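Local structure of arginase (Medicago truncatula, 6VSS) at residues A26-E29 with K30-R34; R44-A47 with K48-E52; H240-R243 with T244-R247; E312-P315 with Q316-T319. The protein hydrolyses L-arginine to L-ornithine and urea, and agmatine to putrescine and urea, as a homohexamer with two manganese ions in each subunit. All blocks are in the same frame, centred on the assembly; numbering follows the deposited sequence.

Contact 1: A26-E29 with K30-R34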
loop_
_atom_site.group_PDB
_atom_site.type_symbol
_atom_site.label_atom_id
_atom_site.label_comp_id
_atom_site.label_asym_id
_atom_site.label_seq_id
_atom_site.Cartn_x
_atom_site.Cartn_y
_atom_site.Cartn_z
ATOM N N ALA B 26 30.359 23.312 30.341
ATOM C CA ALA B 26 31.705 22.687 30.308
ATOM C C ALA B 26 31.666 21.279 29.681
ATOM O O ALA B 26 32.303 21.075 28.623
ATOM C CB ALA B 26 32.256 22.604 31.715
ATOM N N LEU B 27 30.949 20.364 30.318
ATOM C CA LEU B 27 30.935 18.949 29.879
ATOM C C LEU B 27 30.425 18.847 28.442
ATOM O O LEU B 27 31.074 18.195 27.655
ATOM C CB LEU B 27 30.013 18.176 30.827
ATOM C CG LEU B 27 29.909 16.675 30.571
ATOM C CD1 LEU B 27 29.749 15.932 31.880
ATOM C CD2 LEU B 27 28.744 16.372 29.662
ATOM N N LEU B 28 29.372 19.584 28.124
ATOM C CA LEU B 28 28.704 19.541 26.794
ATOM C C LEU B 28 29.673 20.055 25.713
ATOM O O LEU B 28 29.783 19.374 24.665
ATOM C CB LEU B 28 27.421 20.373 26.866
ATOM C CG LEU B 28 26.290 19.932 25.945
ATOM C CD1 LEU B 28 25.621 18.665 26.470
ATOM C CD2 LEU B 28 25.261 21.052 25.780
ATOM N N GLU B 29 30.394 21.143 26.008
ATOM C CA GLU B 29 31.351 21.773 25.059
ATOM C C GLU B 29 32.465 20.781 24.707
ATOM O O GLU B 29 32.806 20.674 23.519
ATOM C CB GLU B 29 32.003 22.989 25.726
ATOM C CG GLU B 29 33.441 22.739 26.163
ATOM C CD GLU B 29 33.968 23.507 27.363
ATOM O OE1 GLU B 29 33.832 24.748 27.385
ATOM O OE2 GLU B 29 34.525 22.857 28.267
ATOM N N LYS B 30 32.986 20.075 25.712
ATOM C CA LYS B 30 34.096 19.114 25.506
ATOM C C LYS B 30 33.545 17.863 24.808
ATOM O O LYS B 30 34.233 17.334 23.945
ATOM C CB LYS B 30 34.728 18.781 26.857
ATOM C CG LYS B 30 36.105 18.139 26.794
ATOM C CD LYS B 30 36.448 17.323 28.029
ATOM C CE LYS B 30 35.357 16.336 28.400
ATOM N NZ LYS B 30 35.880 15.160 29.135
ATOM N N ALA B 31 32.336 17.411 25.137
ATOM C CA ALA B 31 31.689 16.309 24.383
ATOM C C ALA B 31 31.675 16.692 22.900
ATOM O O ALA B 31 32.167 15.885 22.075
ATOM C CB ALA B 31 30.305 16.002 24.899
ATOM N N GLN B 32 31.168 17.892 22.599
ATOM C CA GLN B 32 31.040 18.457 21.233
ATOM C C GLN B 32 32.387 18.334 20.487
ATOM O O GLN B 32 32.432 17.609 19.506
ATOM C CB GLN B 32 30.461 19.882 21.311
ATOM C CG GLN B 32 29.010 19.922 21.782
ATOM C CD GLN B 32 28.423 21.302 21.995
ATOM O OE1 GLN B 32 28.716 22.265 21.280
ATOM N NE2 GLN B 32 27.488 21.389 22.925
ATOM N N ASN B 33 33.456 18.986 20.938
ATOM C CA ASN B 33 34.781 18.983 20.269
ATOM C C ASN B 33 35.262 17.566 19.961
ATOM O O ASN B 33 35.719 17.304 18.827
ATOM C CB ASN B 33 35.842 19.669 21.131
ATOM C CG ASN B 33 35.474 21.107 21.381
ATOM O OD1 ASN B 33 34.752 21.699 20.589
ATOM N ND2 ASN B 33 35.963 21.685 22.453
ATOM N N ARG B 34 35.203 16.699 20.965
ATOM C CA ARG B 34 35.743 15.323 20.931
ATOM C C ARG B 34 34.931 14.478 19.933
ATOM O O ARG B 34 35.529 13.689 19.106
ATOM C CB ARG B 34 35.682 14.759 22.360
ATOM C CG ARG B 34 36.401 15.602 23.410
ATOM C CD ARG B 34 36.876 14.861 24.657
ATOM N NE ARG B 34 37.687 13.649 24.431
ATOM C CZ ARG B 34 39.008 13.598 24.294
ATOM N NH1 ARG B 34 39.755 14.690 24.375
ATOM N NH2 ARG B 34 39.587 12.428 24.082
#
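Gln32 folds back over Leu28, one turn earlier in the long N-terminal alpha-helix 25-57, and illustrates the i to i+4 pairing that a helix imposes on its side chains. Gln32 CB sits 3.3 Å from Glu29 O. CG, turned away from the carbonyl carbon and beside the backbone N (chi1 -68°), passes close over Leu28 O. Beyond CG the chain runs extended, CD remaining near the same carbonyl, and Gln32 NE2 arrives 3.6 Å from Leu28 CG and equally near the CD2 branch. The two side chains thus meet at a slant, NE2 doing the touching, and NE2 also gives a weak hydrogen bond to Cys127 O in a neighbouring loop. Replacing Gln32 with an alanine would probably uncover the flank of Leu28 and leave Cys127 O without this donor. A second subunit also covers this turn: its Phe49 packs on Leu28 and Ala31, and its Glu52 forms a salt bridge with Lys30 NZ. Under the side chains run the helical backbone bonds, among them Asn33 N to Glu29 O, 3.2 Å, and Gln32 N to Leu28 O, 2.9 Å with an N-H...O angle of 165°.

Contact 2: R44-A47 with K48-E52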
loop_
_atom_site.group_PDB
_atom_site.type_symbol
_atom_site.label_atom_id
_atom_site.label_comp_id
_atom_site.label_asym_id
_atom_site.label_seq_id
_atom_site.Cartn_x
_atom_site.Cartn_y
_atom_site.Cartn_z
ATOM N N ARG B 44 37.885 11.244 7.403
ATOM C CA ARG B 44 39.269 11.410 6.883
ATOM C C ARG B 44 39.753 10.027 6.428
ATOM O O ARG B 44 40.257 9.942 5.315
ATOM C CB ARG B 44 40.245 12.043 7.895
ATOM C CG ARG B 44 41.642 12.291 7.330
ATOM C CD ARG B 44 42.581 13.201 8.146
ATOM N NE ARG B 44 41.874 14.314 8.786
ATOM C CZ ARG B 44 41.610 14.442 10.106
ATOM N NH1 ARG B 44 40.885 15.464 10.545
ATOM N NH2 ARG B 44 42.046 13.552 10.994
ATOM N N GLU B 45 39.585 9.006 7.251
ATOM C CA GLU B 45 40.172 7.656 7.019
ATOM C C GLU B 45 39.431 6.949 5.882
ATOM O O GLU B 45 40.068 6.212 5.103
ATOM C CB GLU B 45 40.116 6.797 8.281
ATOM C CG GLU B 45 40.974 7.337 9.425
ATOM C CD GLU B 45 42.445 7.323 9.096
ATOM O OE1 GLU B 45 42.831 6.456 8.277
ATOM O OE2 GLU B 45 43.205 8.180 9.653
ATOM N N ARG B 46 38.125 7.169 5.755
ATOM C CA ARG B 46 37.430 6.521 4.613
ATOM C C ARG B 46 37.890 7.218 3.342
ATOM O O ARG B 46 38.124 6.516 2.340
ATOM C CB ARG B 46 35.924 6.518 4.848
ATOM C CG ARG B 46 35.534 5.516 5.919
ATOM C CD ARG B 46 35.255 4.142 5.323
ATOM N NE ARG B 46 34.290 4.128 4.241
ATOM C CZ ARG B 46 34.240 3.203 3.294
ATOM N NH1 ARG B 46 35.048 2.143 3.333
ATOM N NH2 ARG B 46 33.322 3.301 2.347
ATOM N N ALA B 47 38.041 8.545 3.358
ATOM C CA ALA B 47 38.459 9.258 2.125
ATOM C C ALA B 47 39.904 8.843 1.767
ATOM O O ALA B 47 40.271 8.741 0.549
ATOM C CB ALA B 47 38.287 10.753 2.262
ATOM N N LYS B 48 40.729 8.598 2.773
ATOM C CA LYS B 48 42.163 8.263 2.573
ATOM C C LYS B 48 42.202 6.906 1.861
ATOM O O LYS B 48 42.922 6.760 0.868
ATOM C CB LYS B 48 42.869 8.270 3.938
ATOM C CG LYS B 48 44.185 7.508 4.043
ATOM C CD LYS B 48 44.813 7.624 5.447
ATOM C CE LYS B 48 46.251 7.171 5.493
ATOM N NZ LYS B 48 46.339 5.693 5.424
ATOM N N PHE B 49 41.466 5.933 2.392
ATOM C CA PHE B 49 41.313 4.592 1.782
ATOM C C PHE B 49 40.981 4.754 0.278
ATOM O O PHE B 49 41.805 4.362 -0.588
ATOM C CB PHE B 49 40.297 3.799 2.591
ATOM C CG PHE B 49 39.849 2.527 1.915
ATOM C CD1 PHE B 49 40.734 1.772 1.173
ATOM C CD2 PHE B 49 38.554 2.067 2.063
ATOM C CE1 PHE B 49 40.312 0.599 0.569
ATOM C CE2 PHE B 49 38.136 0.912 1.437
ATOM C CZ PHE B 49 39.016 0.174 0.702
ATOM N N LYS B 50 39.849 5.397 -0.043
ATOM C CA LYS B 50 39.314 5.464 -1.427
ATOM C C LYS B 50 40.260 6.275 -2.317
ATOM O O LYS B 50 40.443 5.852 -3.462
ATOM C CB LYS B 50 37.863 5.929 -1.371
ATOM C CG LYS B 50 36.946 4.932 -0.668
ATOM C CD LYS B 50 37.100 3.554 -1.220
ATOM C CE LYS B 50 36.081 2.569 -0.709
ATOM N NZ LYS B 50 34.704 2.915 -1.129
ATOM N N GLY B 51 40.953 7.289 -1.786
ATOM C CA GLY B 51 41.922 8.060 -2.576
ATOM C C GLY B 51 43.132 7.225 -3.015
ATOM O O GLY B 51 43.536 7.303 -4.173
ATOM N N GLU B 52 43.736 6.487 -2.084
ATOM C CA GLU B 52 44.895 5.584 -2.308
ATOM C C GLU B 52 44.465 4.518 -3.298
ATOM O O GLU B 52 45.211 4.221 -4.199
ATOM C CB GLU B 52 45.306 4.900 -1.002
ATOM C CG GLU B 52 46.055 5.807 -0.045
ATOM C CD GLU B 52 46.415 5.186 1.305
ATOM O OE1 GLU B 52 46.778 5.963 2.231
ATOM O OE2 GLU B 52 46.357 3.925 1.434
#
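Arg44 meets the next turn through its backbone: Arg44 O accepts the N-H of Lys48 at 2.9 Å, and Lys48 CB rests against the same carbonyl. Glu45 bends at chi2 (-65°), which brings its carboxylate round beside the Lys48 chain, the two side chains pointing the same way. Glu45 OE1 touches the aliphatic part of the lysine, 3.6 Å from Lys48 CD, whereas Lys48 NZ is 4.6 Å from Glu45 OE1, beyond a salt bridge. That ammonium instead makes a salt bridge to Glu52 OE1, its hydrogen bond weak, and Glu45 OE1 is paired with Arg34 of a second subunit. Both segments belong to the alpha-helix 25-57, and on this face of the helix charged chains and Phe49 meet the second subunit. Arg46 bends at chi2 and chi3, running alongside Phe49. Arg46 NH1 reaches the ring edge near the ring plane, 3.7 Å from Phe49 CD2, with the guanidinium and ring planes 57° apart. On one ring face lies Lys50 CD, offset toward the rim. Lys50 also runs beside Arg46, with Lys50 NZ 3.8 Å from Arg46 NH2; the two cations converge on Asp126 of the second subunit, whose carboxylate probably offsets the repulsion between them. Lys50 NZ also donates to Thr114 OG1 and Asn115 O of strand 113-118. Ala47 O receives Gly51 N at 2.8 Å.

Contact 3: H240-R243 with T244-R247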
loop_
_atom_site.group_PDB
_atom_site.type_symbol
_atom_site.label_atom_id
_atom_site.label_comp_id
_atom_site.label_asym_id
_atom_site.label_seq_id
_atom_site.Cartn_x
_atom_site.Cartn_y
_atom_site.Cartn_z
ATOM N N HIS B 240 14.164 28.537 -14.762
ATOM C CA HIS B 240 13.289 28.006 -15.822
ATOM C C HIS B 240 12.081 27.316 -15.196
ATOM O O HIS B 240 12.252 26.263 -14.569
ATOM C CB HIS B 240 14.093 27.101 -16.757
ATOM C CG HIS B 240 15.221 27.803 -17.416
ATOM N ND1 HIS B 240 15.068 28.443 -18.624
ATOM C CD2 HIS B 240 16.500 28.023 -17.045
ATOM C CE1 HIS B 240 16.213 29.018 -18.968
ATOM N NE2 HIS B 240 17.087 28.791 -18.035
ATOM N N GLU B 241 10.887 27.840 -15.469
ATOM C CA GLU B 241 9.583 27.312 -14.979
ATOM C C GLU B 241 9.017 26.243 -15.927
ATOM O O GLU B 241 9.231 26.340 -17.181
ATOM C CB GLU B 241 8.653 28.501 -14.808
ATOM C CG GLU B 241 9.131 29.443 -13.711
ATOM C CD GLU B 241 8.216 30.659 -13.535
ATOM O OE1 GLU B 241 6.976 30.468 -13.411
ATOM O OE2 GLU B 241 8.736 31.793 -13.523
ATOM N N MET B 242 8.335 25.243 -15.376
ATOM C CA MET B 242 7.714 24.168 -16.204
ATOM C C MET B 242 6.780 24.766 -17.273
ATOM O O MET B 242 6.687 24.205 -18.347
ATOM C CB MET B 242 6.897 23.198 -15.351
ATOM C CG MET B 242 7.728 22.318 -14.453
ATOM S SD MET B 242 8.877 21.272 -15.383
ATOM C CE MET B 242 7.761 20.146 -16.227
ATOM N N ARG B 243 6.083 25.864 -16.972
ATOM C CA ARG B 243 5.135 26.499 -17.935
ATOM C C ARG B 243 5.857 27.061 -19.177
ATOM O O ARG B 243 5.122 27.400 -20.123
ATOM C CB ARG B 243 4.273 27.560 -17.232
ATOM C CG ARG B 243 5.039 28.782 -16.766
ATOM C CD ARG B 243 4.229 29.695 -15.881
ATOM N NE ARG B 243 5.136 30.732 -15.393
ATOM C CZ ARG B 243 5.138 32.014 -15.775
ATOM N NH1 ARG B 243 4.249 32.457 -16.645
ATOM N NH2 ARG B 243 6.036 32.854 -15.295
ATOM N N THR B 244 7.202 27.124 -19.248
ATOM C CA THR B 244 7.956 27.585 -20.456
ATOM C C THR B 244 8.879 26.495 -20.973
ATOM O O THR B 244 9.862 26.820 -21.706
ATOM C CB THR B 244 8.769 28.887 -20.245
ATOM O OG1 THR B 244 9.687 28.874 -19.153
ATOM C CG2 THR B 244 7.869 30.072 -20.008
ATOM N N LEU B 245 8.641 25.244 -20.600
ATOM C CA LEU B 245 9.671 24.201 -20.795
ATOM C C LEU B 245 9.886 23.970 -22.287
ATOM O O LEU B 245 11.058 23.807 -22.717
ATOM C CB LEU B 245 9.218 22.876 -20.195
ATOM C CG LEU B 245 10.225 21.757 -20.383
ATOM C CD1 LEU B 245 11.512 22.111 -19.672
ATOM C CD2 LEU B 245 9.702 20.412 -19.880
ATOM N N SER B 246 8.801 23.748 -23.024
ATOM C CA SER B 246 8.925 23.251 -24.411
ATOM C C SER B 246 9.699 24.314 -25.211
ATOM O O SER B 246 10.608 23.951 -25.906
ATOM C CB SER B 246 7.606 22.816 -24.989
ATOM O OG SER B 246 6.965 23.863 -25.681
ATOM N N ARG B 247 9.469 25.590 -24.903
ATOM C CA ARG B 247 10.270 26.683 -25.512
ATOM C C ARG B 247 11.734 26.605 -25.032
ATOM O O ARG B 247 12.620 26.982 -25.816
ATOM C CB ARG B 247 9.647 28.055 -25.237
ATOM C CG ARG B 247 10.016 28.629 -23.879
ATOM C CD ARG B 247 10.083 30.141 -23.848
ATOM N NE ARG B 247 10.992 30.554 -22.792
ATOM C CZ ARG B 247 10.921 31.702 -22.132
ATOM N NH1 ARG B 247 9.967 32.572 -22.413
ATOM N NH2 ARG B 247 11.804 31.973 -21.188
HETATM O O HOH W 1 10.632 30.079 -17.171
#
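Glu241 is held at both ends: its carbonyl O receives Thr244 N, and its carboxylate makes a salt bridge with Arg243. Arg243 NE gives a 2.7 Å hydrogen bond to Glu241 OE1 that is nearly straight at the proton (163°). It lies in the guanidinium plane but meets the oxygen from above the carboxylate plane. NH2 adds two weak bonds, one to each oxygen of the Glu241 carboxylate. With CG held between its own backbone N and carbonyl carbon (chi1 68°), the extended Arg243 chain carries its guanidinium back to this partner two residues earlier. Thr244 N donates to Glu241 O at 3.0 Å from above the carbonyl plane. Thr244 OG1 lies 3.2 Å from Glu241 O, but it also bonds Asp248 OD2, so its proton is not assigned. A water joins Glu241 N, 2.8 Å away, to Thr244 OG1. Leu245 N completes the turn at Met242 O, 3.2 Å.

The packing lies beyond: Met242, bent at chi2 and chi3, runs beside Leu245, with Met242 CE 4.1 Å from Leu245 CD2. This short 3-10 turn leads from strand 238-241, outermost of the sheet within this chain, into helix 245-252 of the alpha/beta arginase fold. Arg229 gives Glu241 a second cationic partner, and Arg243 NH1 bridges to Glu103 of a third subunit. A methionine in place of Arg243 would probably leave Glu103 of that subunit without this cationic mate and the Glu241 carboxylate, still held by Arg229, with less to fix its rotation. Arg243 thus links carboxylates of two subunits, which are likely to stabilise its positive charge.

Contact 4: E312-P315 with Q316-T319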
loop_
_atom_site.group_PDB
_atom_site.type_symbol
_atom_site.label_atom_id
_atom_site.label_comp_id
_atom_site.label_asym_id
_atom_site.label_seq_id
_atom_site.Cartn_x
_atom_site.Cartn_y
_atom_site.Cartn_z
ATOM N N GLU B 312 16.476 15.180 -0.894
ATOM C CA GLU B 312 15.042 15.237 -0.628
ATOM C C GLU B 312 14.403 13.890 -1.048
ATOM O O GLU B 312 13.170 13.787 -0.928
ATOM C CB GLU B 312 14.399 16.422 -1.373
ATOM C CG GLU B 312 14.719 17.807 -0.811
ATOM C CD GLU B 312 14.056 18.263 0.474
ATOM O OE1 GLU B 312 14.646 19.167 1.153
ATOM O OE2 GLU B 312 13.016 17.698 0.844
ATOM N N TYR B 313 15.167 12.815 -1.336
ATOM C CA TYR B 313 14.562 11.458 -1.302
ATOM C C TYR B 313 14.102 11.221 0.157
ATOM O O TYR B 313 14.908 11.389 1.073
ATOM C CB TYR B 313 15.475 10.319 -1.773
ATOM C CG TYR B 313 14.890 8.955 -1.508
ATOM C CD1 TYR B 313 13.563 8.676 -1.795
ATOM C CD2 TYR B 313 15.648 7.921 -0.967
ATOM C CE1 TYR B 313 13.020 7.415 -1.565
ATOM C CE2 TYR B 313 15.102 6.675 -0.683
ATOM C CZ TYR B 313 13.792 6.406 -1.016
ATOM O OH TYR B 313 13.258 5.145 -0.806
ATOM N N ASN B 314 12.828 10.839 0.340
ATOM C CA ASN B 314 12.200 10.546 1.654
ATOM C C ASN B 314 11.683 9.116 1.597
ATOM O O ASN B 314 10.569 8.849 1.147
ATOM C CB ASN B 314 11.101 11.590 1.908
ATOM C CG ASN B 314 10.506 11.471 3.298
ATOM O OD1 ASN B 314 10.625 10.414 3.915
ATOM N ND2 ASN B 314 9.883 12.549 3.785
ATOM N N PRO B 315 12.435 8.139 2.120
ATOM C CA PRO B 315 11.993 6.753 2.098
ATOM C C PRO B 315 10.728 6.466 2.919
ATOM O O PRO B 315 10.036 5.552 2.616
ATOM C CB PRO B 315 13.178 5.958 2.679
ATOM C CG PRO B 315 14.162 6.950 3.199
ATOM C CD PRO B 315 13.751 8.324 2.736
ATOM N N GLN B 316 10.410 7.295 3.901
ATOM C CA GLN B 316 9.137 7.188 4.665
ATOM C C GLN B 316 7.954 7.548 3.782
ATOM O O GLN B 316 6.900 7.280 4.238
ATOM C CB GLN B 316 9.052 8.144 5.854
ATOM C CG GLN B 316 10.036 7.766 6.936
ATOM C CD GLN B 316 9.945 8.570 8.208
ATOM O OE1 GLN B 316 10.564 9.614 8.325
ATOM N NE2 GLN B 316 9.279 8.024 9.219
ATOM N N ARG B 317 8.136 8.191 2.641
ATOM C CA ARG B 317 6.961 8.535 1.804
ATOM C C ARG B 317 7.016 7.775 0.479
ATOM O O ARG B 317 6.218 8.073 -0.389
ATOM C CB ARG B 317 6.848 10.045 1.633
ATOM C CG ARG B 317 6.885 10.784 2.959
ATOM C CD ARG B 317 5.909 11.899 3.169
ATOM N NE ARG B 317 5.724 12.622 1.945
ATOM C CZ ARG B 317 4.567 13.070 1.515
ATOM N NH1 ARG B 317 3.472 12.893 2.227
ATOM N NH2 ARG B 317 4.513 13.717 0.379
ATOM N N ASP B 318 7.920 6.807 0.376
ATOM C CA ASP B 318 8.109 6.012 -0.860
ATOM C C ASP B 318 7.026 4.927 -0.958
ATOM O O ASP B 318 6.325 4.683 0.005
ATOM C CB ASP B 318 9.513 5.408 -0.898
ATOM C CG ASP B 318 10.063 5.100 -2.281
ATOM O OD1 ASP B 318 9.302 5.157 -3.230
ATOM O OD2 ASP B 318 11.210 4.774 -2.371
ATOM N N THR B 319 6.946 4.250 -2.094
ATOM C CA THR B 319 5.997 3.122 -2.218
ATOM C C THR B 319 6.608 1.882 -1.548
ATOM O O THR B 319 7.797 1.859 -1.236
ATOM C CB THR B 319 5.595 2.839 -3.664
ATOM O OG1 THR B 319 6.809 2.701 -4.376
ATOM C CG2 THR B 319 4.805 3.944 -4.315
#
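Tyr313 and Asp318 make a side-chain hydrogen bond across this loop: the phenol Tyr313 OH donates to Asp318 OD2 at 2.6 Å, using the anti lone pair of that oxygen. The carboxylate comes up at the ring edge, its plane 84° from that of the ring. Asp318 CG lies anti to its own backbone N (chi1 -155°), a setting that turns the acid back toward the phenol. Its oxygens have further donors: Asp318 OD1 takes Thr319 N at 2.8 Å and also bonds Thr324 OG1, and OD2 takes Ala325 N, so several bonds fix its rotation. Asn314 OD1 weakly accepts Gln316 N, an Asx turn, and Asn314 ND2 donates to Ser282 OG.

Among backbone bonds, Arg317 N meets Asn314 O at 2.9 Å, closing a beta turn over residues 314-317.

In van der Waals contact, Arg317 CG passes 3.6 Å from Asn314 ND2, and Pro315 N lies over one face of the Tyr313 ring, toward its rim.

Glu312, inferred to bind substrate, begins this loop at the C-terminal end of strand 305-311. Tyr313 then packs against both helix 84-92 and the start of helix 323-339, whose first turn holds Thr324 and Ala325.

The four contacts relate to the assembly and the active site in different degrees. Contacts 1 and 2 share helix 25-57, their centres about 27 Å apart, and are complementary: residues of contact 1 in one chain pair with residues of contact 2 in the second subunit. Contact 3 lies on the opposite side of the chain's centre from both, about 51 Å from contact 1 between centres, and faces a third subunit. Contact 4 belongs to the active-site region, the Asn314 side chain being about 11 Å from a bound manganese ion, and also touches the second subunit. In contact 3, the side chain of Met242 is about 12 Å from a bound manganese ion. The nearest atoms of contacts 3 and 4 are about 16 Å apart.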